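Long-range contacts in member of DUF4221 family (PDB 3S9J), which is of unknown function but folds as a six-bladed beta-propeller and is probably made as a bacterial lipoprotein: residues Q5-L10 with E314-T319; V278-A283 with F304-L309; R114-Q119 with Q170-G175; G77-F82 with I100-S105. All coordinates share one frame; numbering follows the deposited sequence. Where two conformers were deposited one is given.

Contact 1: residues Q5-L10 with E314-T319; sequences QNEVEL and EIIGET
Thr319 meets Leu10 with its side chain where a strand pairing would ordinarily use a backbone carbonyl: the N-H of Leu10 is received by OG1 of Thr319 at 2.9 Å, in an almost perfectly straight bond of 177°. The hydroxyl is presented by a torsion that sets OG1 anti to the carbonyl carbon and beside its own backbone N (chi1 -69°). The same oxygen is hydrogen-bonded to a water as well, and its methyl neighbour CG2 rests near the carbonyl of Leu10. Further back along the chain a conventional bond takes over, from Val8 N to Ile316 O at 2.8 Å. Beside it CG2 of Val8 lies 3.7 Å from CG1 of Ile316, and the two aliphatic chains cross obliquely. Ile316 and Gly317 together face Val308 of strand 304-309 as a classic beta bulge. The two strands brought together here, 8-19 and 315-321, are outer strands of successive blades of the propeller. Strand 8-19 pairs with the C-terminal strand 354-364, so that the N-terminus completes the last blade, the 'velcro' closure familiar in propellers. Gly317 is pressed close to strand 8-19: its CA is 3.3 Å from Val8 O in a CA-H...O contact, and any beta carbon at this position would collide with that oxygen. A water takes the N-H of Glu318 at 3.0 Å from its backbone N and also lies within hydrogen-bonding distance of Val8 O and Asn6 OD1. The carboxylate of Glu318 turns to other partners, Ser238, Arg239 and Ser305.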
loop_
_atom_site.group_PDB
_atom_site.type_symbol
_atom_site.label_atom_id
_atom_site.label_comp_id
_atom_site.label_asym_id
_atom_site.label_seq_id
_atom_site.Cartn_x
_atom_site.Cartn_y
_atom_site.Cartn_z
ATOM N N GLN A 5 -25.469 6.371 -3.733
ATOM C CA GLN A 5 -24.366 5.420 -3.919
ATOM C C GLN A 5 -24.092 5.074 -5.389
ATOM O O GLN A 5 -23.184 4.295 -5.687
ATOM C CB GLN A 5 -24.622 4.133 -3.099
ATOM C CG GLN A 5 -25.628 3.120 -3.693
ATOM C CD GLN A 5 -27.072 3.592 -3.656
ATOM O OE1 GLN A 5 -27.410 4.554 -2.964
ATOM N NE2 GLN A 5 -27.932 2.913 -4.406
ATOM N N ASN A 6 -24.877 5.646 -6.320
ATOM C CA ASN A 6 -24.652 5.376 -7.757
ATOM C C ASN A 6 -24.585 6.641 -8.617
ATOM O O ASN A 6 -24.950 6.637 -9.790
ATOM C CB ASN A 6 -25.686 4.385 -8.321
ATOM C CG ASN A 6 -25.166 3.634 -9.546
ATOM O OD1 ASN A 6 -23.975 3.678 -9.852
ATOM N ND2 ASN A 6 -26.059 2.953 -10.250
ATOM N N GLU A 7 -24.056 7.725 -8.047
ATOM C CA GLU A 7 -23.912 8.967 -8.807
ATOM C C GLU A 7 -22.779 8.879 -9.836
ATOM O O GLU A 7 -22.933 9.359 -10.965
ATOM C CB GLU A 7 -23.722 10.173 -7.876
ATOM C CG GLU A 7 -24.991 10.540 -7.119
ATOM C CD GLU A 7 -24.875 11.854 -6.377
ATOM O OE1 GLU A 7 -24.096 11.928 -5.399
ATOM O OE2 GLU A 7 -25.566 12.812 -6.773
ATOM N N VAL A 8 -21.655 8.253 -9.476
ATOM C CA VAL A 8 -20.514 8.232 -10.378
ATOM C C VAL A 8 -20.038 6.828 -10.728
ATOM O O VAL A 8 -20.414 5.831 -10.094
ATOM C CB VAL A 8 -19.308 9.074 -9.834
ATOM C CG1 VAL A 8 -19.732 10.515 -9.563
ATOM C CG2 VAL A 8 -18.680 8.429 -8.590
ATOM N N GLU A 9 -19.234 6.774 -11.782
ATOM C CA GLU A 9 -18.531 5.569 -12.174
ATOM C C GLU A 9 -17.136 5.906 -12.700
ATOM O O GLU A 9 -16.855 7.032 -13.106
ATOM C CB GLU A 9 -19.312 4.828 -13.260
ATOM C CG GLU A 9 -19.447 5.562 -14.579
ATOM C CD GLU A 9 -20.258 4.780 -15.612
ATOM O OE1 GLU A 9 -20.274 3.532 -15.561
ATOM O OE2 GLU A 9 -20.869 5.425 -16.481
ATOM N N LEU A 10 -16.278 4.900 -12.733
ATOM C CA LEU A 10 -14.921 5.048 -13.245
ATOM C C LEU A 10 -14.845 4.566 -14.696
ATOM O O LEU A 10 -15.274 3.441 -15.005
ATOM C CB LEU A 10 -13.950 4.240 -12.393
ATOM C CG LEU A 10 -13.649 4.803 -11.010
ATOM C CD1 LEU A 10 -12.928 3.772 -10.154
ATOM C CD2 LEU A 10 -12.817 6.080 -11.133
ATOM N N GLU A 314 -18.855 9.529 2.014
ATOM C CA GLU A 314 -20.071 8.993 1.453
ATOM C C GLU A 314 -19.717 8.248 0.173
ATOM O O GLU A 314 -18.969 8.754 -0.660
ATOM C CB GLU A 314 -21.069 10.120 1.169
ATOM C CG GLU A 314 -21.459 10.898 2.434
ATOM C CD GLU A 314 -22.182 12.204 2.156
ATOM O OE1 GLU A 314 -22.123 12.713 1.010
ATOM O OE2 GLU A 314 -22.795 12.728 3.112
ATOM N N ILE A 315 -20.234 7.031 0.024
ATOM C CA ILE A 315 -20.046 6.268 -1.212
ATOM C C ILE A 315 -20.833 6.937 -2.347
ATOM O O ILE A 315 -22.049 7.126 -2.232
ATOM C CB ILE A 315 -20.513 4.809 -1.064
ATOM C CG1 ILE A 315 -19.699 4.082 0.009
ATOM C CG2 ILE A 315 -20.379 4.054 -2.414
ATOM C CD1 ILE A 315 -20.277 2.734 0.376
ATOM N N ILE A 316 -20.141 7.321 -3.416
ATOM C CA ILE A 316 -20.769 7.980 -4.563
ATOM C C ILE A 316 -20.775 7.109 -5.828
ATOM O O ILE A 316 -21.419 7.446 -6.817
ATOM C CB ILE A 316 -20.187 9.390 -4.847
ATOM C CG1 ILE A 316 -18.654 9.371 -5.039
ATOM C CG2 ILE A 316 -20.581 10.327 -3.735
ATOM C CD1 ILE A 316 -18.106 10.652 -5.697
ATOM N N GLY A 317 -20.072 5.977 -5.789
ATOM C CA GLY A 317 -20.122 5.034 -6.885
ATOM C C GLY A 317 -19.205 3.855 -6.682
ATOM O O GLY A 317 -18.390 3.821 -5.740
ATOM N N GLU A 318 -19.345 2.876 -7.567
ATOM C CA GLU A 318 -18.521 1.690 -7.510
ATOM C C GLU A 318 -18.475 1.057 -8.872
ATOM O O GLU A 318 -19.530 0.832 -9.485
ATOM C CB GLU A 318 -19.059 0.692 -6.467
ATOM C CG GLU A 318 -18.205 -0.572 -6.337
ATOM C CD GLU A 318 -18.653 -1.540 -5.250
ATOM O OE1 GLU A 318 -19.675 -1.276 -4.568
ATOM O OE2 GLU A 318 -17.947 -2.568 -5.082
ATOM N N THR A 319 -17.274 0.739 -9.340
ATOM C CA THR A 319 -17.114 0.157 -10.664
ATOM C C THR A 319 -16.425 -1.195 -10.552
ATOM O O THR A 319 -15.436 -1.337 -9.848
ATOM C CB THR A 319 -16.326 1.112 -11.568
ATOM O OG1 THR A 319 -17.135 2.263 -11.833
ATOM C CG2 THR A 319 -15.922 0.434 -12.869
HETATM O O HOH W 1 -21.493 3.381 -9.603
HETATM O O HOH W 2 -19.309 1.341 -13.106
#

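Contact 2: residues V278-A283 with F304-L309; sequences VYYRFA and FSVIVL
Tyr279 and Leu309 exchange a reciprocal pair of backbone hydrogen bonds, with Tyr279 N 2.8 Å from Leu309 O, and the same pairing recurs at Arg281 with Ile307 and at Ala283 with Ser305. The six bonds are short and fairly straight; Ile307 N to Arg281 O, for example, reaches 167°. Between them, Tyr280 with Val308 and Phe282 with Val306 form the non-hydrogen-bonded pairs. This is regular antiparallel pairing between the two middle strands of a four-stranded propeller blade, flanked by strands 266-273 and 315-321. On the face that carries Tyr280 and Phe282, CG2 of Val306 sits over the centre of the Phe282 ring, 3.7 Å from the centroid, in a CH-pi contact. The other methyl of that valine, CG1, is 3.8 Å from CB of Tyr280, while Val308 CG2 meets the Tyr280 ring at its edge, in plane. Phe304 lies alongside Phe282, pointing the same way, CD2 to CD2 4.1 Å. An alanine in place of Phe282 would probably leave Val306 CG2 without the ring beneath it and open a gap beside Phe304. On the other face Ala283 CB packs 3.4 Å from Ser305 OG, itself hydrogen-bonded to Glu318, and Arg281 reaches the carbonyls of Tyr219 and Ala236.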
loop_
_atom_site.group_PDB
_atom_site.type_symbol
_atom_site.label_atom_id
_atom_site.label_comp_id
_atom_site.label_asym_id
_atom_site.label_seq_id
_atom_site.Cartn_x
_atom_site.Cartn_y
_atom_site.Cartn_z
ATOM N N VAL A 278 -11.234 12.891 -3.299
ATOM C CA VAL A 278 -12.055 11.687 -3.154
ATOM C C VAL A 278 -11.173 10.547 -2.663
ATOM O O VAL A 278 -9.961 10.689 -2.606
ATOM C CB VAL A 278 -12.744 11.298 -4.501
ATOM C CG1 VAL A 278 -13.720 12.383 -4.952
ATOM C CG2 VAL A 278 -11.714 11.037 -5.585
ATOM N N TYR A 279 -11.794 9.439 -2.281
ATOM C CA TYR A 279 -11.077 8.230 -1.889
ATOM C C TYR A 279 -11.500 7.075 -2.771
ATOM O O TYR A 279 -12.643 7.018 -3.226
ATOM C CB TYR A 279 -11.363 7.864 -0.432
ATOM C CG TYR A 279 -10.991 8.937 0.555
ATOM C CD1 TYR A 279 -11.864 10.004 0.814
ATOM C CD2 TYR A 279 -9.765 8.900 1.226
ATOM C CE1 TYR A 279 -11.507 11.020 1.722
ATOM C CE2 TYR A 279 -9.412 9.894 2.135
ATOM C CZ TYR A 279 -10.276 10.946 2.373
ATOM O OH TYR A 279 -9.928 11.927 3.265
ATOM N N TYR A 280 -10.573 6.154 -2.993
ATOM C CA TYR A 280 -10.831 4.911 -3.715
ATOM C C TYR A 280 -10.564 3.740 -2.772
ATOM O O TYR A 280 -9.465 3.630 -2.210
ATOM C CB TYR A 280 -9.934 4.778 -4.945
ATOM C CG TYR A 280 -9.991 5.954 -5.873
ATOM C CD1 TYR A 280 -11.143 6.246 -6.579
ATOM C CD2 TYR A 280 -8.873 6.775 -6.068
ATOM C CE1 TYR A 280 -11.217 7.350 -7.421
ATOM C CE2 TYR A 280 -8.935 7.884 -6.926
ATOM C CZ TYR A 280 -10.106 8.153 -7.609
ATOM O OH TYR A 280 -10.192 9.257 -8.441
ATOM N N ARG A 281 -11.540 2.854 -2.617
ATOM C CA ARG A 281 -11.311 1.615 -1.898
ATOM C C ARG A 281 -11.457 0.438 -2.857
ATOM O O ARG A 281 -12.485 0.268 -3.537
ATOM C CB ARG A 281 -12.271 1.461 -0.713
ATOM C CG ARG A 281 -11.827 0.371 0.232
ATOM C CD ARG A 281 -12.771 0.139 1.401
ATOM N NE ARG A 281 -12.107 -0.666 2.413
ATOM C CZ ARG A 281 -12.699 -1.316 3.401
ATOM N NH1 ARG A 281 -14.031 -1.299 3.537
ATOM N NH2 ARG A 281 -11.948 -2.007 4.246
ATOM N N PHE A 282 -10.425 -0.386 -2.916
ATOM C CA PHE A 282 -10.443 -1.559 -3.784
ATOM C C PHE A 282 -11.063 -2.741 -3.020
ATOM O O PHE A 282 -10.808 -2.914 -1.824
ATOM C CB PHE A 282 -9.011 -1.922 -4.209
ATOM C CG PHE A 282 -8.421 -1.012 -5.275
ATOM C CD1 PHE A 282 -8.228 0.345 -5.031
ATOM C CD2 PHE A 282 -8.049 -1.513 -6.504
ATOM C CE1 PHE A 282 -7.687 1.166 -6.009
ATOM C CE2 PHE A 282 -7.516 -0.701 -7.489
ATOM C CZ PHE A 282 -7.315 0.657 -7.230
ATOM N N ALA A 283 -11.846 -3.561 -3.722
ATOM C CA ALA A 283 -12.484 -4.747 -3.136
ATOM C C ALA A 283 -12.199 -5.940 -4.033
ATOM O O ALA A 283 -12.335 -5.823 -5.246
ATOM C CB ALA A 283 -13.982 -4.515 -3.033
ATOM N N PHE A 304 -12.233 -7.637 -9.272
ATOM C CA PHE A 304 -12.218 -6.600 -8.239
ATOM C C PHE A 304 -13.108 -5.440 -8.601
ATOM O O PHE A 304 -13.602 -5.318 -9.731
ATOM C CB PHE A 304 -10.783 -6.116 -7.961
ATOM C CG PHE A 304 -10.150 -5.373 -9.095
ATOM C CD1 PHE A 304 -9.603 -6.075 -10.178
ATOM C CD2 PHE A 304 -10.050 -3.985 -9.071
ATOM C CE1 PHE A 304 -8.998 -5.412 -11.241
ATOM C CE2 PHE A 304 -9.458 -3.308 -10.133
ATOM C CZ PHE A 304 -8.923 -4.034 -11.220
ATOM N N SER A 305 -13.369 -4.596 -7.614
ATOM C CA SER A 305 -14.062 -3.368 -7.840
ATOM C C SER A 305 -13.310 -2.232 -7.167
ATOM O O SER A 305 -12.451 -2.449 -6.318
ATOM C CB SER A 305 -15.501 -3.440 -7.307
ATOM O OG SER A 305 -15.532 -3.526 -5.899
ATOM N N VAL A 306 -13.689 -1.018 -7.541
ATOM C CA VAL A 306 -13.230 0.188 -6.865
ATOM C C VAL A 306 -14.419 1.023 -6.464
ATOM O O VAL A 306 -15.236 1.423 -7.309
ATOM C CB VAL A 306 -12.295 1.010 -7.755
ATOM C CG1 VAL A 306 -11.881 2.294 -7.020
ATOM C CG2 VAL A 306 -11.050 0.161 -8.151
ATOM N N ILE A 307 -14.533 1.230 -5.159
ATOM C CA ILE A 307 -15.541 2.083 -4.549
ATOM C C ILE A 307 -14.992 3.513 -4.491
ATOM O O ILE A 307 -13.862 3.722 -4.056
ATOM C CB ILE A 307 -15.849 1.622 -3.107
ATOM C CG1 ILE A 307 -16.280 0.147 -3.078
ATOM C CG2 ILE A 307 -16.845 2.574 -2.458
ATOM C CD1 ILE A 307 -16.046 -0.586 -1.746
ATOM N N VAL A 308 -15.789 4.482 -4.922
ATOM C CA VAL A 308 -15.429 5.891 -4.852
ATOM C C VAL A 308 -16.193 6.549 -3.698
ATOM O O VAL A 308 -17.410 6.446 -3.626
ATOM C CB VAL A 308 -15.737 6.633 -6.172
ATOM C CG1 VAL A 308 -15.289 8.101 -6.064
ATOM C CG2 VAL A 308 -15.035 5.945 -7.359
ATOM N N LEU A 309 -15.479 7.198 -2.783
ATOM C CA LEU A 309 -16.102 7.917 -1.683
ATOM C C LEU A 309 -15.726 9.391 -1.803
ATOM O O LEU A 309 -14.602 9.721 -2.209
ATOM C CB LEU A 309 -15.627 7.388 -0.331
ATOM C CG LEU A 309 -15.873 5.900 -0.047
ATOM C CD1 LEU A 309 -14.640 5.018 -0.401
ATOM C CD2 LEU A 309 -16.312 5.691 1.417
#

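Contact 3: residues R114-Q119 with Q170-G175; sequences RNYNFQ and QDLRTG
Tyr116 gives its hydroxyl proton to Leu172 O at 2.6 Å from OH, approaching in the carbonyl plane on a lone pair. The two side chains cross at about a right angle, and CZ of the tyrosine rests 4.0 Å from Leu172 CD2. One residue along the loop, Arg173 O receives NH1 of Arg114 at 2.7 Å, in one of the two conformers of Arg114; the oxygen lies at the edge of the guanidinium, and Tyr116 CE2 underlies one guanidinium face. The third grip belongs to Gln170: CG stands anti to the backbone N (chi1 -177°) and the chain runs on extended; at its end NE2 lies between two carbonyls. It donates to Asn117 O at 2.8 Å, from above the carbonyl plane, and to Gly175 O at 3.0 Å, the latter bond nearly straight at 173°. A phenylalanine in place of Tyr116 would probably leave Leu172 O without its hydroxyl donor and the turn less firmly tied to the strand. Behind these bonds stands Asp171: its OD1 accepts Arg173 N, 2.8 Å away, as an Asx turn, and also Thr174 N. Gly175 N, bonded to Asp171 O, rounds off the turn, and the positive phi of Gly175 (79°) suits glycine. Thus the carbonyls of residues 172 and 173 are held where the donors find them. Segment 114-119 runs out of strand 112-117, the outer strand of one blade, paired with 102-106; segment 170-175 forms the bend between strands 165-171 and 177-183 of the following blade, where Gln170 and Phe118 both touch Val177.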
loop_
_atom_site.group_PDB
_atom_site.type_symbol
_atom_site.label_atom_id
_atom_site.label_comp_id
_atom_site.label_asym_id
_atom_site.label_seq_id
_atom_site.Cartn_x
_atom_site.Cartn_y
_atom_site.Cartn_z
ATOM N N ARG A 114 21.274 9.813 6.728
ATOM C CA ARG A 114 21.342 9.186 8.038
ATOM C C ARG A 114 20.765 7.790 8.071
ATOM O O ARG A 114 19.844 7.483 7.350
ATOM C CB ARG A 114 20.605 10.032 9.051
ATOM C CG ARG A 114 21.365 11.268 9.386
ATOM C CD ARG A 114 20.817 11.928 10.586
ATOM N NE ARG A 114 20.637 11.015 11.707
ATOM C CZ ARG A 114 20.085 11.405 12.847
ATOM N NH1 ARG A 114 19.673 12.660 12.943
ATOM N NH2 ARG A 114 19.923 10.557 13.857
ATOM N N ASN A 115 21.352 6.946 8.930
ATOM C CA ASN A 115 20.772 5.638 9.272
ATOM C C ASN A 115 20.108 5.757 10.642
ATOM O O ASN A 115 20.653 6.428 11.525
ATOM C CB ASN A 115 21.857 4.582 9.376
ATOM C CG ASN A 115 22.431 4.195 8.042
ATOM O OD1 ASN A 115 21.708 3.999 7.057
ATOM N ND2 ASN A 115 23.746 4.015 8.018
ATOM N N TYR A 116 18.946 5.150 10.816
ATOM C CA TYR A 116 18.252 5.088 12.080
ATOM C C TYR A 116 17.974 3.637 12.455
ATOM O O TYR A 116 17.400 2.896 11.682
ATOM C CB TYR A 116 16.903 5.775 12.018
ATOM C CG TYR A 116 16.905 7.190 11.495
ATOM C CD1 TYR A 116 16.756 7.441 10.137
ATOM C CD2 TYR A 116 16.987 8.279 12.360
ATOM C CE1 TYR A 116 16.741 8.728 9.634
ATOM C CE2 TYR A 116 16.944 9.583 11.867
ATOM C CZ TYR A 116 16.824 9.807 10.501
ATOM O OH TYR A 116 16.775 11.074 9.997
ATOM N N ASN A 117 18.294 3.267 13.686
ATOM C CA ASN A 117 17.815 2.011 14.252
ATOM C C ASN A 117 16.356 2.152 14.619
ATOM O O ASN A 117 15.960 3.126 15.261
ATOM C CB ASN A 117 18.657 1.642 15.477
ATOM C CG ASN A 117 18.210 0.355 16.146
ATOM O OD1 ASN A 117 18.282 -0.714 15.541
ATOM N ND2 ASN A 117 17.733 0.451 17.401
ATOM N N PHE A 118 15.523 1.200 14.201
ATOM C CA PHE A 118 14.085 1.272 14.507
ATOM C C PHE A 118 13.689 -0.053 15.150
ATOM O O PHE A 118 13.615 -1.101 14.502
ATOM C CB PHE A 118 13.224 1.577 13.257
ATOM C CG PHE A 118 11.788 2.061 13.542
ATOM C CD1 PHE A 118 10.930 1.382 14.406
ATOM C CD2 PHE A 118 11.259 3.134 12.833
ATOM C CE1 PHE A 118 9.617 1.800 14.595
ATOM C CE2 PHE A 118 9.950 3.564 13.015
ATOM C CZ PHE A 118 9.119 2.894 13.906
ATOM N N GLN A 119 13.457 0.012 16.451
ATOM C CA GLN A 119 12.992 -1.135 17.231
ATOM C C GLN A 119 11.925 -0.582 18.135
ATOM O O GLN A 119 11.723 0.649 18.205
ATOM C CB GLN A 119 14.140 -1.704 18.068
ATOM C CG GLN A 119 15.226 -2.369 17.234
ATOM C CD GLN A 119 16.444 -2.752 18.083
ATOM O OE1 GLN A 119 17.012 -1.927 18.816
ATOM N NE2 GLN A 119 16.849 -4.011 17.980
ATOM N N GLN A 170 8.893 7.603 14.209
ATOM C CA GLN A 170 10.287 7.828 14.533
ATOM C C GLN A 170 10.674 9.246 14.185
ATOM O O GLN A 170 10.408 9.737 13.080
ATOM C CB GLN A 170 11.181 6.821 13.782
ATOM C CG GLN A 170 12.647 6.992 14.161
ATOM C CD GLN A 170 13.496 5.837 13.763
ATOM O OE1 GLN A 170 13.396 5.342 12.623
ATOM N NE2 GLN A 170 14.344 5.396 14.670
ATOM N N ASP A 171 11.319 9.925 15.135
ATOM C CA ASP A 171 11.728 11.296 14.952
ATOM C C ASP A 171 12.942 11.289 14.047
ATOM O O ASP A 171 13.939 10.637 14.339
ATOM C CB ASP A 171 12.030 11.915 16.318
ATOM C CG ASP A 171 12.270 13.389 16.237
ATOM O OD1 ASP A 171 13.287 13.776 15.660
ATOM O OD2 ASP A 171 11.411 14.169 16.679
ATOM N N LEU A 172 12.884 12.049 12.960
ATOM C CA LEU A 172 13.973 12.054 11.983
ATOM C C LEU A 172 15.194 12.887 12.427
ATOM O O LEU A 172 16.240 12.854 11.797
ATOM C CB LEU A 172 13.434 12.542 10.638
ATOM C CG LEU A 172 12.341 11.646 10.026
ATOM C CD1 LEU A 172 11.676 12.338 8.842
ATOM C CD2 LEU A 172 12.924 10.269 9.635
ATOM N N ARG A 173 15.076 13.611 13.535
ATOM C CA ARG A 173 16.266 14.243 14.122
ATOM C C ARG A 173 16.896 13.333 15.173
ATOM O O ARG A 173 18.079 13.059 15.130
ATOM C CB ARG A 173 15.959 15.584 14.743
ATOM C CG ARG A 173 17.254 16.204 15.323
ATOM C CD ARG A 173 17.111 17.543 15.829
ATOM N NE ARG A 173 18.336 17.954 16.534
ATOM C CZ ARG A 173 19.453 18.380 15.944
ATOM N NH1 ARG A 173 19.533 18.457 14.610
ATOM N NH2 ARG A 173 20.501 18.734 16.673
ATOM N N THR A 174 16.107 12.871 16.127
ATOM C CA THR A 174 16.648 12.218 17.318
ATOM C C THR A 174 16.650 10.683 17.273
ATOM O O THR A 174 17.276 10.046 18.141
ATOM C CB THR A 174 15.876 12.634 18.593
ATOM O OG1 THR A 174 14.582 12.044 18.576
ATOM C CG2 THR A 174 15.749 14.190 18.728
ATOM N N GLY A 175 15.901 10.115 16.341
ATOM C CA GLY A 175 15.705 8.665 16.263
ATOM C C GLY A 175 14.695 8.082 17.241
ATOM O O GLY A 175 14.437 6.873 17.222
#

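Contact 4: residues G77-F82 with I100-S105; sequences GLPAVF and ISRLSS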
loop_
_atom_site.group_PDB
_atom_site.type_symbol
_atom_site.label_atom_id
_atom_site.label_comp_id
_atom_site.label_asym_id
_atom_site.label_seq_id
_atom_site.Cartn_x
_atom_site.Cartn_y
_atom_site.Cartn_z
ATOM N N GLY A 77 26.272 2.138 2.007
ATOM C CA GLY A 77 25.682 0.821 1.988
ATOM C C GLY A 77 24.308 0.728 2.635
ATOM O O GLY A 77 24.100 1.168 3.779
ATOM N N LEU A 78 23.374 0.188 1.858
ATOM C CA LEU A 78 22.016 -0.097 2.269
ATOM C C LEU A 78 21.809 -1.580 2.072
ATOM O O LEU A 78 21.420 -2.017 0.979
ATOM C CB LEU A 78 21.031 0.674 1.421
ATOM C CG LEU A 78 21.193 2.191 1.401
ATOM C CD1 LEU A 78 20.510 2.767 0.165
ATOM C CD2 LEU A 78 20.637 2.842 2.667
ATOM N N PRO A 79 22.044 -2.382 3.137
ATOM C CA PRO A 79 22.034 -3.834 3.002
ATOM C C PRO A 79 20.726 -4.483 2.616
ATOM O O PRO A 79 20.750 -5.567 2.033
ATOM C CB PRO A 79 22.438 -4.323 4.414
ATOM C CG PRO A 79 23.181 -3.209 5.012
ATOM C CD PRO A 79 22.499 -1.966 4.482
ATOM N N ALA A 80 19.573 -3.878 2.939
ATOM C CA ALA A 80 18.304 -4.608 2.881
ATOM C C ALA A 80 17.058 -3.774 2.606
ATOM O O ALA A 80 16.025 -3.894 3.293
ATOM C CB ALA A 80 18.104 -5.416 4.161
ATOM N N VAL A 81 17.144 -2.951 1.572
ATOM C CA VAL A 81 16.040 -2.115 1.159
ATOM C C VAL A 81 14.842 -2.910 0.687
ATOM O O VAL A 81 14.939 -3.830 -0.153
ATOM C CB VAL A 81 16.449 -1.157 0.025
ATOM C CG1 VAL A 81 15.226 -0.355 -0.496
ATOM C CG2 VAL A 81 17.583 -0.267 0.472
ATOM N N PHE A 82 13.723 -2.584 1.300
ATOM C CA PHE A 82 12.421 -3.041 0.864
ATOM C C PHE A 82 11.365 -2.058 1.344
ATOM O O PHE A 82 10.828 -2.101 2.450
ATOM C CB PHE A 82 12.111 -4.496 1.206
ATOM C CG PHE A 82 11.406 -5.189 0.084
ATOM C CD1 PHE A 82 11.972 -5.177 -1.185
ATOM C CD2 PHE A 82 10.180 -5.792 0.258
ATOM C CE1 PHE A 82 11.342 -5.763 -2.260
ATOM C CE2 PHE A 82 9.560 -6.405 -0.815
ATOM C CZ PHE A 82 10.159 -6.369 -2.081
ATOM N N ILE A 100 17.218 -5.631 8.918
ATOM C CA ILE A 100 18.251 -5.143 9.800
ATOM C C ILE A 100 17.748 -4.041 10.778
ATOM O O ILE A 100 18.558 -3.335 11.374
ATOM C CB ILE A 100 19.522 -4.651 9.023
ATOM C CG1 ILE A 100 19.188 -3.504 8.055
ATOM C CG2 ILE A 100 20.227 -5.827 8.283
ATOM C CD1 ILE A 100 20.425 -2.751 7.585
ATOM N N SER A 101 16.432 -3.929 10.926
ATOM C CA SER A 101 15.813 -2.985 11.847
ATOM C C SER A 101 16.285 -1.541 11.611
ATOM O O SER A 101 16.619 -0.828 12.562
ATOM C CB SER A 101 16.097 -3.436 13.286
ATOM O OG SER A 101 15.339 -4.630 13.559
ATOM N N ARG A 102 16.331 -1.113 10.356
ATOM C CA ARG A 102 16.910 0.191 10.026
ATOM C C ARG A 102 16.016 0.954 9.065
ATOM O O ARG A 102 15.509 0.387 8.093
ATOM C CB ARG A 102 18.309 0.029 9.412
ATOM C CG ARG A 102 19.031 1.325 9.070
ATOM C CD ARG A 102 20.393 1.083 8.424
ATOM N NE ARG A 102 21.304 0.442 9.358
ATOM C CZ ARG A 102 22.498 -0.091 9.061
ATOM N NH1 ARG A 102 23.013 -0.064 7.837
ATOM N NH2 ARG A 102 23.203 -0.659 10.031
ATOM N N LEU A 103 15.826 2.241 9.364
ATOM C CA LEU A 103 15.310 3.211 8.425
ATOM C C LEU A 103 16.483 4.080 7.967
ATOM O O LEU A 103 17.362 4.396 8.762
ATOM C CB LEU A 103 14.253 4.065 9.133
ATOM C CG LEU A 103 13.589 5.221 8.415
ATOM C CD1 LEU A 103 12.539 4.699 7.469
ATOM C CD2 LEU A 103 12.965 6.103 9.468
ATOM N N SER A 104 16.514 4.479 6.694
ATOM C CA SER A 104 17.601 5.347 6.209
ATOM C C SER A 104 17.062 6.474 5.326
ATOM O O SER A 104 16.071 6.287 4.614
ATOM C CB SER A 104 18.653 4.571 5.417
ATOM O OG SER A 104 19.238 3.500 6.141
ATOM N N SER A 105 17.692 7.645 5.389
ATOM C CA SER A 105 17.411 8.711 4.448
ATOM C C SER A 105 18.539 8.779 3.446
ATOM O O SER A 105 19.707 8.575 3.777
ATOM C CB SER A 105 17.206 10.051 5.140
ATOM O OG SER A 105 18.327 10.330 5.956
HETATM O O HOH W 3 22.113 1.536 5.685
#
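Gly77 reaches Arg102 through a single water, which gives a hydrogen bond to Gly77 O at 2.8 Å and accepts another from Arg102 NH1. The water lies in the plane of the guanidinium, at its edge, so the carbonyl and the charged group are coupled without touching directly. Next in sequence, Leu78 extends CD2 to Ser104, 3.8 Å from its OG; that hydroxyl finds its stronger polar partner in Asn115. The carbonyl of Leu78 is engaged by Tyr52, a sodium ligand, and the leucine side chain itself comes to about 8 Å from a bound sodium ion. Segment 77-82 belongs to the loop that carries the chain from strand 63-69 of one propeller blade to strand 84-86 of the next, and the contact lays it against the third strand, 102-106, of that next blade. At the start of this strand Ser101 and Arg102 both face Gln97 as a G1 beta bulge. Pro79 then meets Ile100, its CG 3.8 Å from CD1 of the isoleucine, with the two side chains crossing at about a right angle. Ile100 CG1 stands between its own backbone N and carbonyl carbon (chi1 60°). CD1 lies over one face of the Arg102 guanidinium, offset toward the rim, 3.5 Å above its plane. Ala80 follows more loosely, CB 4.5 Å from Ile100 CG1, its backbone N tied to Gln97.

Overall arrangement
The four contacts fall into two touching pairs on opposite sides of the propeller. Contacts 1 and 2, with centres about 9 Å apart, share one blade: strands 304-309 and 315-321 are neighbours in it, so the pairing of contact 2 continues outward to the strand that meets the N-terminus. Contacts 3 and 4, about 12 Å apart between centres, likewise meet in one blade through strands 102-106 and 112-117, where Tyr116 N bonds Leu103 O. Centres of contacts 1 and 3 are about 42 Å apart. No active site is known; the Leu78 side chain of contact 4 is about 8 Å from a bound sodium ion, probably the one held by Tyr52 and Leu70.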